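Local structure of titin (Homo sapiens, 3LCY) at residues Ala172-Val177 and Ile189-Ile194; Thr136-Gln141 and Lys176-Asn181; Ile39-Phe44 and His63-Met68; Met14-Thr19 and Ser92-Leu97. The protein probably serves as a giant elastic and scaffolding filament of the muscle sarcomere, to whose A-band part these two tandem immunoglobulin domains belong. All blocks are in the same frame, centred on the assembly; numbering follows the deposited sequence.

Interaction 1: residues Ala172-Val177 and Ile189-Ile194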
loop_
_atom_site.group_PDB
_atom_site.type_symbol
_atom_site.label_atom_id
_atom_site.label_comp_id
_atom_site.label_asym_id
_atom_site.label_seq_id
_atom_site.Cartn_x
_atom_site.Cartn_y
_atom_site.Cartn_z
ATOM N N ALA A 172 3.924 -30.475 -10.517
ATOM C CA ALA A 172 2.788 -30.291 -11.414
ATOM C C ALA A 172 1.471 -30.362 -10.646
ATOM O O ALA A 172 1.402 -30.965 -9.576
ATOM C CB ALA A 172 2.814 -31.324 -12.528
ATOM N N GLY A 173 0.430 -29.737 -11.190
ATOM C CA GLY A 173 -0.884 -29.779 -10.573
ATOM C C GLY A 173 -1.496 -28.417 -10.304
ATOM O O GLY A 173 -0.971 -27.387 -10.731
ATOM N N LYS A 174 -2.620 -28.416 -9.593
ATOM C CA LYS A 174 -3.330 -27.184 -9.274
ATOM C C LYS A 174 -2.789 -26.516 -8.013
ATOM O O LYS A 174 -2.485 -27.185 -7.024
ATOM C CB LYS A 174 -4.829 -27.450 -9.116
ATOM C CG LYS A 174 -5.659 -27.218 -10.369
ATOM C CD LYS A 174 -5.577 -28.390 -11.330
ATOM C CE LYS A 174 -6.568 -28.226 -12.473
ATOM N NZ LYS A 174 -6.532 -29.377 -13.416
ATOM N N TYR A 175 -2.670 -25.192 -8.062
ATOM C CA TYR A 175 -2.249 -24.406 -6.910
ATOM C C TYR A 175 -3.312 -23.369 -6.580
ATOM O O TYR A 175 -3.929 -22.801 -7.480
ATOM C CB TYR A 175 -0.925 -23.696 -7.197
ATOM C CG TYR A 175 0.289 -24.594 -7.180
ATOM C CD1 TYR A 175 0.532 -25.484 -8.216
ATOM C CD2 TYR A 175 1.202 -24.540 -6.135
ATOM C CE1 TYR A 175 1.647 -26.303 -8.208
ATOM C CE2 TYR A 175 2.318 -25.354 -6.117
ATOM C CZ TYR A 175 2.536 -26.232 -7.157
ATOM O OH TYR A 175 3.646 -27.045 -7.144
ATOM N N LYS A 176 -3.530 -23.121 -5.293
ATOM C CA LYS A 176 -4.460 -22.075 -4.882
ATOM C C LYS A 176 -3.765 -21.001 -4.055
ATOM O O LYS A 176 -3.126 -21.299 -3.044
ATOM C CB LYS A 176 -5.637 -22.645 -4.083
ATOM C CG LYS A 176 -6.634 -21.571 -3.651
ATOM C CD LYS A 176 -7.400 -21.953 -2.393
ATOM C CE LYS A 176 -8.426 -23.038 -2.661
ATOM N NZ LYS A 176 -9.239 -23.330 -1.444
ATOM N N VAL A 177 -3.889 -19.755 -4.492
ATOM C CA VAL A 177 -3.409 -18.624 -3.712
ATOM C C VAL A 177 -4.599 -17.931 -3.058
ATOM O O VAL A 177 -5.564 -17.565 -3.732
ATOM C CB VAL A 177 -2.622 -17.626 -4.578
ATOM C CG1 VAL A 177 -3.425 -17.242 -5.811
ATOM C CG2 VAL A 177 -2.256 -16.398 -3.761
ATOM N N ILE A 189 -6.957 -20.162 -8.762
ATOM C CA ILE A 189 -6.335 -21.458 -9.000
ATOM C C ILE A 189 -5.411 -21.428 -10.213
ATOM O O ILE A 189 -5.822 -21.072 -11.317
ATOM C CB ILE A 189 -7.386 -22.570 -9.167
ATOM C CG1 ILE A 189 -8.070 -22.852 -7.827
ATOM C CG2 ILE A 189 -6.743 -23.834 -9.711
ATOM C CD1 ILE A 189 -9.086 -23.972 -7.878
ATOM N N LEU A 190 -4.155 -21.801 -9.992
ATOM C CA LEU A 190 -3.154 -21.808 -11.051
ATOM C C LEU A 190 -2.778 -23.238 -11.412
ATOM O O LEU A 190 -2.339 -24.008 -10.557
ATOM C CB LEU A 190 -1.901 -21.039 -10.617
ATOM C CG LEU A 190 -2.026 -19.561 -10.237
ATOM C CD1 LEU A 190 -2.821 -19.374 -8.957
ATOM C CD2 LEU A 190 -0.646 -18.948 -10.086
ATOM N N ASP A 191 -2.954 -23.592 -12.680
ATOM C CA ASP A 191 -2.608 -24.925 -13.150
ATOM C C ASP A 191 -1.153 -24.959 -13.604
ATOM O O ASP A 191 -0.788 -24.326 -14.593
ATOM C CB ASP A 191 -3.527 -25.346 -14.296
ATOM C CG ASP A 191 -3.526 -26.842 -14.518
ATOM O OD1 ASP A 191 -3.331 -27.588 -13.533
ATOM O OD2 ASP A 191 -3.723 -27.274 -15.673
ATOM N N VAL A 192 -0.325 -25.699 -12.875
ATOM C CA VAL A 192 1.100 -25.768 -13.177
ATOM C C VAL A 192 1.471 -27.037 -13.938
ATOM O O VAL A 192 1.086 -28.141 -13.553
ATOM C CB VAL A 192 1.954 -25.680 -11.898
ATOM C CG1 VAL A 192 3.407 -25.989 -12.208
ATOM C CG2 VAL A 192 1.821 -24.304 -11.262
ATOM N N GLU A 193 2.230 -26.879 -15.013
ATOM C CA GLU A 193 2.660 -28.001 -15.827
ATOM C C GLU A 193 4.180 -27.980 -15.944
ATOM O O GLU A 193 4.771 -26.923 -16.117
ATOM C CB GLU A 193 2.023 -27.913 -17.211
ATOM C CG GLU A 193 1.910 -29.238 -17.934
ATOM C CD GLU A 193 0.735 -30.070 -17.462
ATOM O OE1 GLU A 193 0.938 -31.252 -17.131
ATOM O OE2 GLU A 193 -0.391 -29.546 -17.422
ATOM N N ILE A 194 4.815 -29.144 -15.850
ATOM C CA ILE A 194 6.270 -29.220 -15.948
ATOM C C ILE A 194 6.705 -29.807 -17.288
ATOM O O ILE A 194 6.275 -30.888 -17.667
ATOM C CB ILE A 194 6.865 -30.057 -14.809
ATOM C CG1 ILE A 194 6.239 -29.657 -13.475
ATOM C CG2 ILE A 194 8.369 -29.890 -14.758
ATOM C CD1 ILE A 194 6.434 -28.209 -13.122
#

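Interaction 2: residues Thr136-Gln141 and Lys176-Asn181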
loop_
_atom_site.group_PDB
_atom_site.type_symbol
_atom_site.label_atom_id
_atom_site.label_comp_id
_atom_site.label_asym_id
_atom_site.label_seq_id
_atom_site.Cartn_x
_atom_site.Cartn_y
_atom_site.Cartn_z
ATOM N N THR A 136 -2.009 -17.092 1.656
ATOM C CA THR A 136 -1.739 -18.520 1.773
ATOM C C THR A 136 -1.626 -19.208 0.413
ATOM O O THR A 136 -2.356 -18.879 -0.524
ATOM C CB THR A 136 -2.830 -19.229 2.603
ATOM O OG1 THR A 136 -2.982 -18.574 3.869
ATOM C CG2 THR A 136 -2.464 -20.682 2.836
ATOM N N TRP A 137 -0.711 -20.167 0.315
ATOM C CA TRP A 137 -0.546 -20.958 -0.899
ATOM C C TRP A 137 -0.857 -22.428 -0.641
ATOM O O TRP A 137 -0.494 -22.976 0.401
ATOM C CB TRP A 137 0.876 -20.820 -1.446
ATOM C CG TRP A 137 1.116 -19.546 -2.196
ATOM C CD1 TRP A 137 1.568 -18.364 -1.683
ATOM C CD2 TRP A 137 0.923 -19.325 -3.597
ATOM N NE1 TRP A 137 1.666 -17.422 -2.676
ATOM C CE2 TRP A 137 1.274 -17.987 -3.864
ATOM C CE3 TRP A 137 0.483 -20.129 -4.655
ATOM C CZ2 TRP A 137 1.201 -17.433 -5.137
ATOM C CZ3 TRP A 137 0.411 -19.578 -5.922
ATOM C CH2 TRP A 137 0.770 -18.242 -6.152
ATOM N N PHE A 138 -1.532 -23.061 -1.593
ATOM C CA PHE A 138 -1.854 -24.479 -1.489
ATOM C C PHE A 138 -1.398 -25.232 -2.732
ATOM O O PHE A 138 -1.603 -24.775 -3.854
ATOM C CB PHE A 138 -3.363 -24.685 -1.327
ATOM C CG PHE A 138 -3.932 -24.108 -0.060
ATOM C CD1 PHE A 138 -4.032 -24.879 1.087
ATOM C CD2 PHE A 138 -4.384 -22.800 -0.022
ATOM C CE1 PHE A 138 -4.563 -24.352 2.252
ATOM C CE2 PHE A 138 -4.914 -22.268 1.137
ATOM C CZ PHE A 138 -5.004 -23.046 2.277
ATOM N N HIS A 139 -0.781 -26.390 -2.530
ATOM C CA HIS A 139 -0.578 -27.320 -3.627
ATOM C C HIS A 139 -1.454 -28.535 -3.365
ATOM O O HIS A 139 -1.134 -29.376 -2.524
ATOM C CB HIS A 139 0.888 -27.725 -3.757
ATOM C CG HIS A 139 1.162 -28.624 -4.921
ATOM N ND1 HIS A 139 2.055 -29.672 -4.855
ATOM C CD2 HIS A 139 0.661 -28.636 -6.179
ATOM C CE1 HIS A 139 2.094 -30.288 -6.023
ATOM N NE2 HIS A 139 1.257 -29.680 -6.843
ATOM N N GLY A 140 -2.565 -28.619 -4.089
ATOM C CA GLY A 140 -3.576 -29.616 -3.804
ATOM C C GLY A 140 -4.265 -29.259 -2.504
ATOM O O GLY A 140 -4.867 -28.191 -2.385
ATOM N N GLN A 141 -4.173 -30.149 -1.523
ATOM C CA GLN A 141 -4.754 -29.899 -0.211
ATOM C C GLN A 141 -3.658 -29.651 0.818
ATOM O O GLN A 141 -3.914 -29.626 2.019
ATOM C CB GLN A 141 -5.636 -31.073 0.215
ATOM C CG GLN A 141 -4.921 -32.416 0.265
ATOM C CD GLN A 141 -5.886 -33.579 0.406
ATOM O OE1 GLN A 141 -5.520 -34.652 0.882
ATOM N NE2 GLN A 141 -7.128 -33.367 -0.012
ATOM N N LYS A 176 -3.530 -23.121 -5.293
ATOM C CA LYS A 176 -4.460 -22.075 -4.882
ATOM C C LYS A 176 -3.765 -21.001 -4.055
ATOM O O LYS A 176 -3.126 -21.299 -3.044
ATOM C CB LYS A 176 -5.637 -22.645 -4.083
ATOM C CG LYS A 176 -6.634 -21.571 -3.651
ATOM C CD LYS A 176 -7.400 -21.953 -2.393
ATOM C CE LYS A 176 -8.426 -23.038 -2.661
ATOM N NZ LYS A 176 -9.239 -23.330 -1.444
ATOM N N VAL A 177 -3.889 -19.755 -4.492
ATOM C CA VAL A 177 -3.409 -18.624 -3.712
ATOM C C VAL A 177 -4.599 -17.931 -3.058
ATOM O O VAL A 177 -5.564 -17.565 -3.732
ATOM C CB VAL A 177 -2.622 -17.626 -4.578
ATOM C CG1 VAL A 177 -3.425 -17.242 -5.811
ATOM C CG2 VAL A 177 -2.256 -16.398 -3.761
ATOM N N GLN A 178 -4.541 -17.773 -1.744
ATOM C CA GLN A 178 -5.628 -17.162 -1.001
ATOM C C GLN A 178 -5.248 -15.890 -0.266
ATOM O O GLN A 178 -4.230 -15.832 0.404
ATOM C CB GLN A 178 -6.178 -18.180 -0.010
ATOM C CG GLN A 178 -7.598 -17.933 0.418
ATOM C CD GLN A 178 -8.207 -19.146 1.060
ATOM O OE1 GLN A 178 -7.720 -19.636 2.071
ATOM N NE2 GLN A 178 -9.279 -19.647 0.471
ATOM N N LEU A 179 -6.090 -14.877 -0.396
ATOM C CA LEU A 179 -5.875 -13.602 0.260
ATOM C C LEU A 179 -7.062 -13.293 1.156
ATOM O O LEU A 179 -8.197 -13.357 0.718
ATOM C CB LEU A 179 -5.709 -12.497 -0.778
ATOM C CG LEU A 179 -4.383 -12.422 -1.531
ATOM C CD1 LEU A 179 -3.884 -13.798 -1.863
ATOM C CD2 LEU A 179 -4.545 -11.618 -2.794
ATOM N N SER A 180 -6.807 -12.953 2.411
ATOM C CA SER A 180 -7.912 -12.632 3.304
ATOM C C SER A 180 -7.672 -11.555 4.351
ATOM O O SER A 180 -6.615 -11.492 4.956
ATOM C CB SER A 180 -8.352 -13.890 4.068
ATOM O OG SER A 180 -8.700 -14.950 3.210
ATOM N N ASN A 181 -8.693 -10.748 4.594
ATOM C CA ASN A 181 -8.655 -9.681 5.585
ATOM C C ASN A 181 -10.026 -9.530 6.248
ATOM O O ASN A 181 -10.930 -10.305 5.973
ATOM C CB ASN A 181 -8.103 -8.368 5.022
ATOM C CG ASN A 181 -9.062 -7.668 4.102
ATOM O OD1 ASN A 181 -10.250 -7.936 4.098
ATOM N ND2 ASN A 181 -8.543 -6.745 3.320
HETATM O O HOH W 1 -4.969 -16.837 3.536
#

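Interaction 3: residues Ile39-Phe44 and His63-Met68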
loop_
_atom_site.group_PDB
_atom_site.type_symbol
_atom_site.label_atom_id
_atom_site.label_comp_id
_atom_site.label_asym_id
_atom_site.label_seq_id
_atom_site.Cartn_x
_atom_site.Cartn_y
_atom_site.Cartn_z
ATOM N N ILE A 39 1.355 27.317 4.382
ATOM C CA ILE A 39 1.302 25.884 4.385
ATOM C C ILE A 39 1.880 25.192 3.171
ATOM O O ILE A 39 1.625 25.554 2.079
ATOM C CB ILE A 39 -0.154 25.400 4.564
ATOM C CG1 ILE A 39 -0.783 25.974 5.819
ATOM C CG2 ILE A 39 -0.239 23.942 4.558
ATOM C CD1 ILE A 39 -0.006 25.853 7.015
ATOM N N LYS A 40 2.682 24.175 3.431
ATOM C CA LYS A 40 3.185 23.245 2.461
ATOM C C LYS A 40 2.973 21.802 2.893
ATOM O O LYS A 40 3.147 21.473 4.009
ATOM C CB LYS A 40 4.643 23.508 2.189
ATOM C CG LYS A 40 4.900 24.686 1.331
ATOM C CD LYS A 40 6.340 25.076 1.357
ATOM C CE LYS A 40 6.601 26.415 0.700
ATOM N NZ LYS A 40 5.668 26.731 -0.352
ATOM N N TRP A 41 2.583 20.948 1.970
ATOM C CA TRP A 41 2.401 19.526 2.231
ATOM C C TRP A 41 3.508 18.720 1.566
ATOM O O TRP A 41 3.920 19.020 0.445
ATOM C CB TRP A 41 1.026 19.067 1.743
ATOM C CG TRP A 41 -0.102 19.758 2.442
ATOM C CD1 TRP A 41 -0.719 20.912 2.061
ATOM C CD2 TRP A 41 -0.747 19.338 3.654
ATOM N NE1 TRP A 41 -1.709 21.238 2.955
ATOM C CE2 TRP A 41 -1.747 20.290 3.941
ATOM C CE3 TRP A 41 -0.577 18.253 4.517
ATOM C CZ2 TRP A 41 -2.574 20.186 5.060
ATOM C CZ3 TRP A 41 -1.400 18.153 5.628
ATOM C CH2 TRP A 41 -2.386 19.115 5.888
ATOM N N TYR A 42 3.992 17.697 2.261
ATOM C CA TYR A 42 5.117 16.915 1.763
ATOM C C TYR A 42 4.841 15.419 1.710
ATOM O O TYR A 42 4.063 14.881 2.500
ATOM C CB TYR A 42 6.377 17.206 2.582
ATOM C CG TYR A 42 6.873 18.624 2.422
ATOM C CD1 TYR A 42 6.499 19.616 3.315
ATOM C CD2 TYR A 42 7.705 18.972 1.365
ATOM C CE1 TYR A 42 6.946 20.915 3.167
ATOM C CE2 TYR A 42 8.156 20.268 1.208
ATOM C CZ TYR A 42 7.773 21.235 2.111
ATOM O OH TYR A 42 8.222 22.526 1.958
ATOM N N ARG A 43 5.503 14.760 0.765
ATOM C CA ARG A 43 5.305 13.345 0.498
ATOM C C ARG A 43 6.608 12.750 -0.028
ATOM O O ARG A 43 7.024 13.040 -1.149
ATOM C CB ARG A 43 4.190 13.169 -0.530
ATOM C CG ARG A 43 3.924 11.739 -0.957
ATOM C CD ARG A 43 3.290 10.920 0.155
ATOM N NE ARG A 43 2.629 9.735 -0.381
ATOM C CZ ARG A 43 2.238 8.694 0.347
ATOM N NH1 ARG A 43 2.443 8.679 1.656
ATOM N NH2 ARG A 43 1.645 7.666 -0.238
ATOM N N PHE A 44 7.255 11.927 0.791
ATOM C CA PHE A 44 8.547 11.347 0.438
ATOM C C PHE A 44 9.587 12.430 0.156
ATOM O O PHE A 44 10.293 12.381 -0.852
ATOM C CB PHE A 44 8.418 10.412 -0.767
ATOM C CG PHE A 44 7.409 9.315 -0.579
ATOM C CD1 PHE A 44 6.290 9.242 -1.393
ATOM C CD2 PHE A 44 7.577 8.360 0.411
ATOM C CE1 PHE A 44 5.356 8.235 -1.227
ATOM C CE2 PHE A 44 6.646 7.348 0.583
ATOM C CZ PHE A 44 5.534 7.287 -0.239
ATOM N N HIS A 63 -5.662 23.496 8.661
ATOM C CA HIS A 63 -5.132 23.119 7.370
ATOM C C HIS A 63 -5.430 21.673 7.031
ATOM O O HIS A 63 -5.038 20.763 7.733
ATOM C CB HIS A 63 -3.646 23.417 7.351
ATOM C CG HIS A 63 -3.295 24.640 8.128
ATOM N ND1 HIS A 63 -3.739 25.891 7.774
ATOM C CD2 HIS A 63 -2.585 24.804 9.266
ATOM C CE1 HIS A 63 -3.306 26.774 8.648
ATOM N NE2 HIS A 63 -2.599 26.141 9.561
ATOM N N THR A 64 -6.120 21.491 5.919
ATOM C CA THR A 64 -6.548 20.188 5.485
ATOM C C THR A 64 -6.060 19.834 4.102
ATOM O O THR A 64 -6.152 20.617 3.187
ATOM C CB THR A 64 -8.089 20.071 5.495
ATOM O OG1 THR A 64 -8.595 20.477 6.761
ATOM C CG2 THR A 64 -8.516 18.652 5.251
ATOM N N LEU A 65 -5.541 18.627 3.976
ATOM C CA LEU A 65 -5.147 18.063 2.692
ATOM C C LEU A 65 -6.125 16.959 2.315
ATOM O O LEU A 65 -6.419 16.079 3.122
ATOM C CB LEU A 65 -3.727 17.500 2.756
ATOM C CG LEU A 65 -3.282 16.679 1.541
ATOM C CD1 LEU A 65 -3.229 17.547 0.295
ATOM C CD2 LEU A 65 -1.937 16.011 1.786
ATOM N N THR A 66 -6.639 17.011 1.097
ATOM C CA THR A 66 -7.574 16.001 0.655
ATOM C C THR A 66 -6.925 15.169 -0.421
ATOM O O THR A 66 -6.499 15.689 -1.441
ATOM C CB THR A 66 -8.850 16.622 0.078
ATOM O OG1 THR A 66 -9.487 17.422 1.074
ATOM C CG2 THR A 66 -9.810 15.537 -0.376
ATOM N N VAL A 67 -6.865 13.868 -0.193
ATOM C CA VAL A 67 -6.269 12.976 -1.165
ATOM C C VAL A 67 -7.348 12.116 -1.780
ATOM O O VAL A 67 -8.092 11.452 -1.073
ATOM C CB VAL A 67 -5.232 12.046 -0.516
ATOM C CG1 VAL A 67 -4.646 11.095 -1.545
ATOM C CG2 VAL A 67 -4.142 12.849 0.162
ATOM N N MET A 68 -7.435 12.129 -3.101
ATOM C CA MET A 68 -8.420 11.312 -3.767
ATOM C C MET A 68 -7.622 10.071 -4.060
ATOM O O MET A 68 -6.846 10.025 -5.003
ATOM C CB MET A 68 -8.895 11.974 -5.052
ATOM C CG MET A 68 -9.357 13.401 -4.878
ATOM S SD MET A 68 -10.592 13.617 -3.600
ATOM C CE MET A 68 -11.938 12.651 -4.250
#

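Interaction 4: residues Met14-Thr19 and Ser92-Leu97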
loop_
_atom_site.group_PDB
_atom_site.type_symbol
_atom_site.label_atom_id
_atom_site.label_comp_id
_atom_site.label_asym_id
_atom_site.label_seq_id
_atom_site.Cartn_x
_atom_site.Cartn_y
_atom_site.Cartn_z
ATOM N N MET A 14 -1.617 16.512 13.495
ATOM C CA MET A 14 -2.192 15.582 12.547
ATOM C C MET A 14 -2.411 14.223 13.164
ATOM O O MET A 14 -1.644 13.776 13.992
ATOM C CB MET A 14 -1.324 15.453 11.309
ATOM C CG MET A 14 -1.463 16.591 10.361
ATOM S SD MET A 14 -0.672 16.240 8.827
ATOM C CE MET A 14 -2.020 15.545 7.919
ATOM N N LYS A 15 -3.481 13.578 12.745
ATOM C CA LYS A 15 -3.841 12.287 13.259
ATOM C C LYS A 15 -3.939 11.290 12.144
ATOM O O LYS A 15 -4.183 11.635 11.009
ATOM C CB LYS A 15 -5.201 12.357 13.941
ATOM C CG LYS A 15 -5.254 13.245 15.121
ATOM C CD LYS A 15 -4.439 12.705 16.255
ATOM C CE LYS A 15 -4.329 13.735 17.343
ATOM N NZ LYS A 15 -3.790 13.160 18.584
ATOM N N ASP A 16 -3.730 10.035 12.488
ATOM C CA ASP A 16 -3.863 8.961 11.512
ATOM C C ASP A 16 -5.296 8.898 11.001
ATOM O O ASP A 16 -6.246 9.013 11.774
ATOM C CB ASP A 16 -3.440 7.622 12.118
ATOM C CG ASP A 16 -1.941 7.520 12.313
ATOM O OD1 ASP A 16 -1.218 8.423 11.841
ATOM O OD2 ASP A 16 -1.484 6.538 12.934
ATOM N N VAL A 17 -5.443 8.725 9.693
ATOM C CA VAL A 17 -6.759 8.715 9.066
ATOM C C VAL A 17 -6.946 7.486 8.187
ATOM O O VAL A 17 -6.041 7.100 7.450
ATOM C CB VAL A 17 -6.979 9.980 8.215
ATOM C CG1 VAL A 17 -8.215 9.834 7.341
ATOM C CG2 VAL A 17 -7.096 11.202 9.106
ATOM N N THR A 18 -8.122 6.874 8.269
ATOM C CA THR A 18 -8.437 5.724 7.433
ATOM C C THR A 18 -9.581 6.029 6.472
ATOM O O THR A 18 -10.591 6.620 6.854
ATOM C CB THR A 18 -8.792 4.481 8.273
ATOM O OG1 THR A 18 -8.921 3.343 7.414
ATOM C CG2 THR A 18 -10.096 4.694 9.026
ATOM N N THR A 19 -9.411 5.628 5.216
ATOM C CA THR A 19 -10.441 5.840 4.210
ATOM C C THR A 19 -10.468 4.676 3.229
ATOM O O THR A 19 -9.466 3.985 3.041
ATOM C CB THR A 19 -10.212 7.145 3.430
ATOM O OG1 THR A 19 -11.428 7.540 2.781
ATOM C CG2 THR A 19 -9.122 6.957 2.387
ATOM N N SER A 92 3.135 15.289 11.169
ATOM C CA SER A 92 2.927 14.184 10.241
ATOM C C SER A 92 1.972 13.130 10.788
ATOM O O SER A 92 1.870 12.935 11.999
ATOM C CB SER A 92 4.265 13.534 9.888
ATOM O OG SER A 92 5.180 14.490 9.385
ATOM N N SER A 93 1.277 12.454 9.880
ATOM C CA SER A 93 0.394 11.352 10.235
ATOM C C SER A 93 0.273 10.418 9.037
ATOM O O SER A 93 0.748 10.739 7.948
ATOM C CB SER A 93 -0.981 11.870 10.662
ATOM O OG SER A 93 -1.692 12.404 9.561
ATOM N N LYS A 94 -0.353 9.265 9.234
ATOM C CA LYS A 94 -0.445 8.275 8.167
ATOM C C LYS A 94 -1.865 8.064 7.658
ATOM O O LYS A 94 -2.838 8.257 8.388
ATOM C CB LYS A 94 0.146 6.939 8.619
ATOM C CG LYS A 94 1.651 6.959 8.796
ATOM C CD LYS A 94 2.157 5.620 9.299
ATOM C CE LYS A 94 3.671 5.609 9.401
ATOM N NZ LYS A 94 4.173 4.368 10.050
ATOM N N LEU A 95 -1.966 7.663 6.397
ATOM C CA LEU A 95 -3.249 7.338 5.791
ATOM C C LEU A 95 -3.384 5.828 5.658
ATOM O O LEU A 95 -2.566 5.178 5.007
ATOM C CB LEU A 95 -3.377 8.000 4.418
ATOM C CG LEU A 95 -4.614 7.623 3.599
ATOM C CD1 LEU A 95 -5.884 7.881 4.394
ATOM C CD2 LEU A 95 -4.639 8.372 2.273
ATOM N N LEU A 96 -4.409 5.270 6.292
ATOM C CA LEU A 96 -4.662 3.837 6.214
ATOM C C LEU A 96 -5.810 3.561 5.251
ATOM O O LEU A 96 -6.890 4.136 5.375
ATOM C CB LEU A 96 -4.974 3.259 7.597
ATOM C CG LEU A 96 -3.816 3.116 8.591
ATOM C CD1 LEU A 96 -3.192 4.463 8.921
ATOM C CD2 LEU A 96 -4.291 2.428 9.857
ATOM N N LEU A 97 -5.569 2.679 4.289
ATOM C CA LEU A 97 -6.573 2.366 3.283
ATOM C C LEU A 97 -7.442 1.185 3.694
ATOM O O LEU A 97 -7.056 0.375 4.538
ATOM C CB LEU A 97 -5.913 2.076 1.935
ATOM C CG LEU A 97 -5.091 3.210 1.325
ATOM C CD1 LEU A 97 -4.515 2.781 -0.013
ATOM C CD2 LEU A 97 -5.935 4.464 1.168
#

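Interaction 1: residues Ala172-Val177 and Ile189-Ile194
Ala172, just beyond the short helix 168-171, lays its CB against CG1 of Ile194 (3.9 Å) as the chain enters its strand. Gly173 pairs with Val192 through two nearly straight hydrogen bonds, Gly173 N to Val192 O (2.9 Å) and Val192 N to Gly173 O (2.8 Å). Its phi of 125° would press any side chain against the preceding carbonyl. Lys174 points to the face it shares with Asp191 and Ile189. A bend at chi2 (80°) sets its CD 3.2 Å from Asp191 OD1, whereas NZ stays 3.7 Å from that oxygen, a long salt bridge; the Lys174 CG meets Ile189 CG2. Tyr175 points to the other, interior face and pairs with Leu190, whose N reaches Tyr175 O at 2.7 Å. Its ring slants across Val192, CD1 lying 3.5 Å from Val192 CG2, with Leu190 O in the ring plane at its edge. The hydroxyl is hydrogen-bonded to His171 O, the tyrosine corner familiar in immunoglobulin domains. Val177 CG1 touches Leu190 CD1 (3.8 Å). This antiparallel F-G hairpin is flanked by strand 112-116 beside 185-195 and strand 134-139 beside 173-180; Tyr175 and Val177 face strand 158-163, Leu190 and Val192 strand 121-130.

Interaction 2: residues Thr136-Gln141 and Lys176-Asn181
Strands C and F of the second immunoglobulin domain run antiparallel here, with Trp137 of strand C beside Val177 of strand F on the interior face. The two side chains point the same way. Val177 CB stands over the six-membered ring of the indole, 3.7 Å from its centroid and 6° off the normal, a CH-pi contact. Its CG2, anti to the backbone N, lies 3.9 Å from Trp137 CZ2. Indole NE1 is hydrogen-bonded to Thr159 OG1 on the opposing sheet, which pins the ring's rotation. On the other face, Phe138 lies alongside Lys176, ring atom CD2 against Lys176 CD at 3.9 Å. The Lys176 chain bends at chi3 (-73°), yet NZ stays 5.4 Å from the Phe138 centroid, at most a weak cation-pi attraction. Backbone bonds join Thr136 with Gln178 in both directions, the Gln178 N to Thr136 O bond measuring 2.7 Å, and likewise Phe138 with Lys176. A water 2.7 Å from Thr136 OG1 also donates a weak bond to Gln178 O. A strand-C tryptophan packed against the strand-F residue two after the corner tyrosine is a hallmark of the immunoglobulin core; here valine holds the place where many such domains carry a disulfide cysteine.

Interaction 3: residues Ile39-Phe44 and His63-Met68
Two CH-pi contacts carry this meeting of strands: Leu65 on Trp41, and Ile39 on His63. Leu65 CB sits over the centre of the six-membered ring of the indole, 3.4 Å from its centroid and 4° off the normal. The two side chains slide past each other in opposite directions, and Leu65 CD2 lies 3.8 Å from Trp41 CE3. Ile39 CD1, placed by a chi2 of -49°, lies over the centre of the imidazole of His63, 3.5 Å from its centroid; Ile39 CG1 comes equally near ND1 of that ring. Van der Waals contact with backbone atoms follows: Trp41 CZ2 lies 3.5 Å from Leu65 N, and His63 O meets the indole at its edge, 3.6 Å from CH2. No hydrogen bond crosses, as expected for strands C and E on opposing sheets of the first immunoglobulin domain, their axes 9.1 Å apart. The polar atoms of the buried imidazole find partners on their own sheet, ND1 with Ser58 OG and NE2 with Ile31 O. Those two bonds hold the ring orientation, and the carbonyl partner suggests that NE2 carries a proton. Cohesion between the sheets here is therefore by dispersion and CH-pi contact, the imidazole's polarity being satisfied within one layer.

Interaction 4: residues Met14-Thr19 and Ser92-Leu97
Leu96 O is approached by two groups of the facing strand: Thr19 N donates to it at 2.9 Å, nearly along the C=O axis, and Thr18 OG1 lies 3.0 Å away. The proton of that hydroxyl has a second acceptor in reach, Gln98 OE1, so its use is not settled. One step back, Leu96 N donates to Val17 O at 2.7 Å, the shortest hydrogen bond between the two segments, while CD1 of Leu95 also packs on that oxygen; Val17 N in turn reaches Lys94 O. This alternation is the bonding of a parallel pair, 17-19 beside 92-97, the A'-G pairing of I-set immunoglobulin domains. Ahead of the strand, side chains take over. Asp16 OD1 accepts Lys94 N (2.9 Å), met 41° above the carboxylate plane. Ser93 OG, set between the backbone N and carbonyl carbon by a chi1 of 70°, donates to Lys15 O at 3.0 Å from well above the carbonyl plane. Met14 covers that hydroxyl from within, its CB 3.5 Å and its CE 3.6 Å from Ser93 OG, and reaches on to Leu27, Cys29 and Cys80. On the inward face, the side chains of Thr19 and Leu95 cross, CG2 3.9 Å from CD1, and Thr19 OG1 turns to Ala24 O.

Interactions 1 and 2 belong to the second immunoglobulin domain and share strand 173-180, which pairs with 185-195 along one edge and 134-139 along the other; His139 NE2 bonds to Ala172 O between them. Interactions 3 and 4 lie in the first domain, the centres of interactions 1 and 3 being about 45 Å apart. There Trp41 CZ3 of interaction 3 packs on Met14 CE of interaction 4. Interaction 3 is the buried one, spanning two sheets through side chains alone. The other three are partly buried strand pairings within a sheet, joined by backbone hydrogen bonds, antiparallel in interactions 1 and 2 and parallel in interaction 4, with mainly apolar groups inward and a mixture of charged, polar and apolar ones outward.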